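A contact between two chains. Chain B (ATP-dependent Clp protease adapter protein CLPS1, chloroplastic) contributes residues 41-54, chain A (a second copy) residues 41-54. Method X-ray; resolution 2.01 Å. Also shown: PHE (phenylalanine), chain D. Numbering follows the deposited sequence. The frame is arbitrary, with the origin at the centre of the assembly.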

# COMPACT_ATOMS: atom_id res chain seq x y z
N GLN B 41 -0.81 4.82 -8.67
CA GLN B 41 -0.50 3.64 -9.45
C GLN B 41 -0.90 2.38 -8.71
O GLN B 41 -1.58 1.51 -9.25
CB GLN B 41 0.99 3.63 -9.79
CG GLN B 41 1.34 4.32 -11.12
CD GLN B 41 2.82 4.65 -11.20
OE1 GLN B 41 3.60 4.27 -10.32
NE2 GLN B 41 3.21 5.37 -12.25
N GLU B 42 -0.51 2.29 -7.43
CA GLU B 42 -0.74 1.08 -6.65
C GLU B 42 -2.21 0.90 -6.30
O GLU B 42 -2.74 -0.21 -6.34
CB GLU B 42 0.13 1.11 -5.40
CG GLU B 42 1.62 0.82 -5.63
CD GLU B 42 1.86 -0.32 -6.60
OE1 GLU B 42 1.64 -1.49 -6.20
OE2 GLU B 42 2.24 -0.04 -7.76
N ALA B 43 -2.91 1.99 -5.96
CA ALA B 43 -4.34 1.87 -5.71
C ALA B 43 -5.07 1.44 -6.97
O ALA B 43 -5.93 0.56 -6.93
CB ALA B 43 -4.90 3.19 -5.19
N HIS B 44 -4.70 2.03 -8.11
CA HIS B 44 -5.31 1.65 -9.38
C HIS B 44 -4.99 0.21 -9.75
O HIS B 44 -5.82 -0.48 -10.34
CB HIS B 44 -4.85 2.60 -10.48
CG HIS B 44 -5.47 2.33 -11.81
ND1 HIS B 44 -6.75 2.74 -12.13
CD2 HIS B 44 -4.99 1.69 -12.90
CE1 HIS B 44 -7.02 2.37 -13.37
NE2 HIS B 44 -5.98 1.73 -13.86
N ILE B 45 -3.78 -0.25 -9.41
CA ILE B 45 -3.38 -1.60 -9.79
C ILE B 45 -4.03 -2.64 -8.88
O ILE B 45 -4.51 -3.67 -9.36
CB ILE B 45 -1.85 -1.75 -9.77
CG1 ILE B 45 -1.20 -0.96 -10.90
CG2 ILE B 45 -1.44 -3.23 -9.85
CD1 ILE B 45 0.32 -0.94 -10.78
N ASN B 46 -4.06 -2.39 -7.57
CA ASN B 46 -4.53 -3.39 -6.62
C ASN B 46 -5.90 -3.05 -6.03
O ASN B 46 -6.40 -3.82 -5.20
CB ASN B 46 -3.53 -3.58 -5.47
CG ASN B 46 -2.22 -4.16 -5.95
OD1 ASN B 46 -2.20 -5.19 -6.62
ND2 ASN B 46 -1.12 -3.54 -5.58
N GLY B 47 -6.48 -1.90 -6.39
CA GLY B 47 -7.74 -1.47 -5.84
C GLY B 47 -7.60 -0.63 -4.60
O GLY B 47 -8.56 0.04 -4.21
N LEU B 48 -6.45 -0.68 -3.95
CA LEU B 48 -6.23 0.05 -2.72
C LEU B 48 -4.74 0.16 -2.50
O LEU B 48 -3.96 -0.72 -2.90
CB LEU B 48 -6.90 -0.65 -1.53
CG LEU B 48 -6.16 -1.86 -0.94
CD1 LEU B 48 -6.85 -2.27 0.37
CD2 LEU B 48 -6.01 -3.02 -1.95
N ALA B 49 -4.36 1.21 -1.78
CA ALA B 49 -2.96 1.52 -1.50
C ALA B 49 -2.89 2.31 -0.21
O ALA B 49 -3.78 3.11 0.09
CB ALA B 49 -2.33 2.32 -2.65
N VAL B 50 -1.81 2.12 0.53
CA VAL B 50 -1.61 2.81 1.80
C VAL B 50 -1.10 4.21 1.52
O VAL B 50 -0.08 4.39 0.86
CB VAL B 50 -0.64 2.04 2.70
CG1 VAL B 50 -0.31 2.80 3.95
CG2 VAL B 50 -1.29 0.73 3.08
N VAL B 51 -1.82 5.21 2.02
CA VAL B 51 -1.45 6.60 1.81
C VAL B 51 -0.44 7.06 2.85
O VAL B 51 0.60 7.63 2.53
CB VAL B 51 -2.71 7.49 1.83
CG1 VAL B 51 -2.32 8.98 1.66
CG2 VAL B 51 -3.70 7.03 0.77
N ILE B 52 -0.75 6.79 4.12
CA ILE B 52 0.11 7.18 5.22
C ILE B 52 -0.32 6.38 6.44
O ILE B 52 -1.46 5.92 6.53
CB ILE B 52 0.03 8.71 5.49
CG1 ILE B 52 1.02 9.11 6.57
CG2 ILE B 52 -1.36 9.13 5.94
CD1 ILE B 52 1.60 10.51 6.44
N VAL B 53 0.61 6.20 7.37
CA VAL B 53 0.30 5.62 8.67
C VAL B 53 0.60 6.66 9.74
O VAL B 53 1.69 7.25 9.74
CB VAL B 53 1.08 4.32 8.93
CG1 VAL B 53 0.61 3.67 10.24
CG2 VAL B 53 0.96 3.37 7.74
N CYS B 54 -0.36 6.90 10.63
CA CYS B 54 -0.21 7.95 11.63
C CYS B 54 -1.06 7.64 12.85
O CYS B 54 -1.86 6.71 12.85
CB CYS B 54 -0.58 9.33 11.08
SG CYS B 54 -2.04 9.33 10.08
N PHE D . 14.26 -0.01 3.84
CA PHE D . 15.24 -0.83 3.07
C PHE D . 16.56 -0.07 2.89
O PHE D . 16.58 1.17 2.87
CB PHE D . 14.66 -1.22 1.71
CG PHE D . 13.29 -1.88 1.79
CD1 PHE D . 13.10 -3.03 2.54
CD2 PHE D . 12.20 -1.34 1.11
CE1 PHE D . 11.84 -3.64 2.62
CE2 PHE D . 10.95 -1.94 1.18
CZ PHE D . 10.77 -3.09 1.93
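Chain A 41-54: QEAHINGLAVVIVC

When one segment pairs with a copy of itself, a contact between two different positions tends to recur with the chains exchanged, and two strands can lie side by side without direct hydrogen bonds. The contact between two copies of this Clp protease adapter illustrates both points. In each chain residues 41-46 form the end of a helix, B:Gly47 and A:Gly47 have positive phi, and residues 48-54 run as a strand. The strands of chains A and B are nearly antiparallel, at 173° and 6.3 Å at closest approach, while the helix of each chain runs almost along the strand of the other. The chain B strand meets the chain A helix at a signed crossing angle of -18°, their axes 9.2 Å apart.

Along chain B, the first residue to touch the partner is B:Glu42, whose CG lies 4.2 Å from CG of A:Glu42; the two buried acids thus meet through their aliphatic portions. One turn on, B:Asn46 points toward chain A and sits over the strand from A:Val50 to A:Val53. Its ND2 is 3.5 Å from A:Val50 O, and its backbone O is 3.7 Å from A:Val53 CG2. Water 3 bridges the chains here, donating to B:Asn46 OD1 at 2.6 Å and to A:Val51 O at 2.8 Å.

B:Gly47 takes backbone angles that would jam a CB against the preceding carbonyl, and from there the chain enters the strand. The CB of B:Leu48 leaves sideways, but the side chain's end comes nearer: its CD2 lies 4.0 Å from A:Val53 CG2 and 4.4 Å from A:Val50 CG1. B:Val50, directed toward chain A and heavily covered by it, returns the contact, with CG1 3.9 Å from A:Leu48 CD2. Its CA pairs with that of A:Ala49 at 6.4 Å, a separation that leaves room for water 2, which accepts from B:Val50 N at 2.8 Å and weakly from A:Val50 N at 3.3 Å.

The symmetry is imperfect at A:Asn46. Its OD1 as modelled is only 2.6 Å from B:Val51 O, a close approach of two acceptors rather than a hydrogen bond, and 3.4 Å from B:Ile52 CA. B:Val53 points back toward chain A, its CG2 3.5 Å from A:Leu48 CD2, while water 1 accepts from B:Val53 N at 3.0 Å and donates to A:Asn46 O at 3.3 Å. Apolar packing and one water join the strands, and two more waters tie B:Asn46 and A:Asn46 each to the strand of the other chain.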

# COMPACT_ATOMS: atom_id res chain seq x y z
N GLN A 41 9.27 0.82 -3.12
CA GLN A 41 9.25 2.26 -2.81
C GLN A 41 8.19 2.57 -1.75
O GLN A 41 8.47 3.23 -0.74
CB GLN A 41 8.99 3.04 -4.10
CG GLN A 41 10.28 3.41 -4.87
CD GLN A 41 10.02 3.81 -6.29
OE1 GLN A 41 8.87 3.94 -6.70
NE2 GLN A 41 11.08 3.99 -7.07
N GLU A 42 6.99 2.01 -1.92
CA GLU A 42 5.87 2.33 -1.03
C GLU A 42 6.09 1.79 0.37
O GLU A 42 5.74 2.44 1.35
CB GLU A 42 4.59 1.75 -1.62
CG GLU A 42 4.02 2.61 -2.73
CD GLU A 42 3.91 4.10 -2.32
OE1 GLU A 42 2.97 4.46 -1.57
OE2 GLU A 42 4.74 4.92 -2.78
N ALA A 43 6.62 0.57 0.50
CA ALA A 43 6.92 0.04 1.82
C ALA A 43 8.01 0.84 2.50
O ALA A 43 7.97 1.08 3.71
CB ALA A 43 7.32 -1.44 1.72
N HIS A 44 9.01 1.27 1.73
CA HIS A 44 10.12 2.05 2.28
C HIS A 44 9.64 3.40 2.81
O HIS A 44 10.08 3.85 3.88
CB HIS A 44 11.18 2.26 1.19
CG HIS A 44 12.32 3.14 1.62
ND1 HIS A 44 13.36 2.68 2.40
CD2 HIS A 44 12.57 4.44 1.38
CE1 HIS A 44 14.21 3.67 2.63
NE2 HIS A 44 13.75 4.75 2.02
N ILE A 45 8.74 4.06 2.09
CA ILE A 45 8.26 5.38 2.48
C ILE A 45 7.17 5.31 3.53
O ILE A 45 7.14 6.12 4.46
CB ILE A 45 7.78 6.16 1.23
CG1 ILE A 45 8.97 6.61 0.39
CG2 ILE A 45 6.89 7.33 1.64
CD1 ILE A 45 9.80 7.66 1.04
N ASN A 46 6.26 4.34 3.42
CA ASN A 46 5.08 4.29 4.27
C ASN A 46 5.16 3.23 5.36
O ASN A 46 4.27 3.19 6.22
CB ASN A 46 3.84 4.01 3.40
CG ASN A 46 3.33 5.23 2.66
OD1 ASN A 46 2.54 6.01 3.19
ND2 ASN A 46 3.81 5.42 1.42
N GLY A 47 6.19 2.39 5.36
CA GLY A 47 6.30 1.31 6.32
C GLY A 47 5.67 0.01 5.88
O GLY A 47 6.01 -1.04 6.44
N LEU A 48 4.77 0.03 4.90
CA LEU A 48 4.13 -1.19 4.41
C LEU A 48 3.53 -0.91 3.04
O LEU A 48 3.28 0.24 2.68
CB LEU A 48 3.05 -1.71 5.36
CG LEU A 48 1.70 -0.99 5.40
CD1 LEU A 48 0.70 -1.88 6.13
CD2 LEU A 48 1.77 0.35 6.09
N ALA A 49 3.31 -1.98 2.28
CA ALA A 49 2.72 -1.84 0.96
C ALA A 49 2.00 -3.12 0.57
O ALA A 49 2.41 -4.22 0.94
CB ALA A 49 3.77 -1.48 -0.10
N VAL A 50 0.92 -2.95 -0.20
CA VAL A 50 0.14 -4.08 -0.69
C VAL A 50 0.87 -4.69 -1.88
O VAL A 50 1.12 -4.02 -2.89
CB VAL A 50 -1.29 -3.66 -1.08
CG1 VAL A 50 -2.02 -4.82 -1.79
CG2 VAL A 50 -2.01 -3.15 0.18
N VAL A 51 1.20 -5.97 -1.77
CA VAL A 51 1.92 -6.67 -2.82
C VAL A 51 0.95 -7.18 -3.89
O VAL A 51 1.16 -6.99 -5.10
CB VAL A 51 2.73 -7.83 -2.23
CG1 VAL A 51 3.36 -8.62 -3.36
CG2 VAL A 51 3.75 -7.30 -1.29
N ILE A 52 -0.11 -7.85 -3.45
CA ILE A 52 -1.10 -8.45 -4.34
C ILE A 52 -2.37 -8.72 -3.53
O ILE A 52 -2.32 -8.91 -2.31
CB ILE A 52 -0.56 -9.75 -4.98
CG1 ILE A 52 -1.62 -10.43 -5.84
CG2 ILE A 52 -0.03 -10.68 -3.89
CD1 ILE A 52 -1.01 -11.30 -6.96
N VAL A 53 -3.50 -8.77 -4.21
CA VAL A 53 -4.77 -9.17 -3.62
C VAL A 53 -5.16 -10.47 -4.30
O VAL A 53 -5.23 -10.54 -5.53
CB VAL A 53 -5.85 -8.09 -3.77
CG1 VAL A 53 -7.14 -8.54 -3.08
CG2 VAL A 53 -5.37 -6.73 -3.22
N CYS A 54 -5.42 -11.50 -3.50
CA CYS A 54 -5.66 -12.84 -4.01
C CYS A 54 -6.45 -13.60 -2.96
O CYS A 54 -6.69 -13.11 -1.85
CB CYS A 54 -4.36 -13.58 -4.35
SG CYS A 54 -3.05 -13.42 -3.14
O HOH W 1 3.47 6.37 6.38
O HOH W 2 -0.28 0.11 -0.78
O HOH W 3 0.33 -5.49 -7.28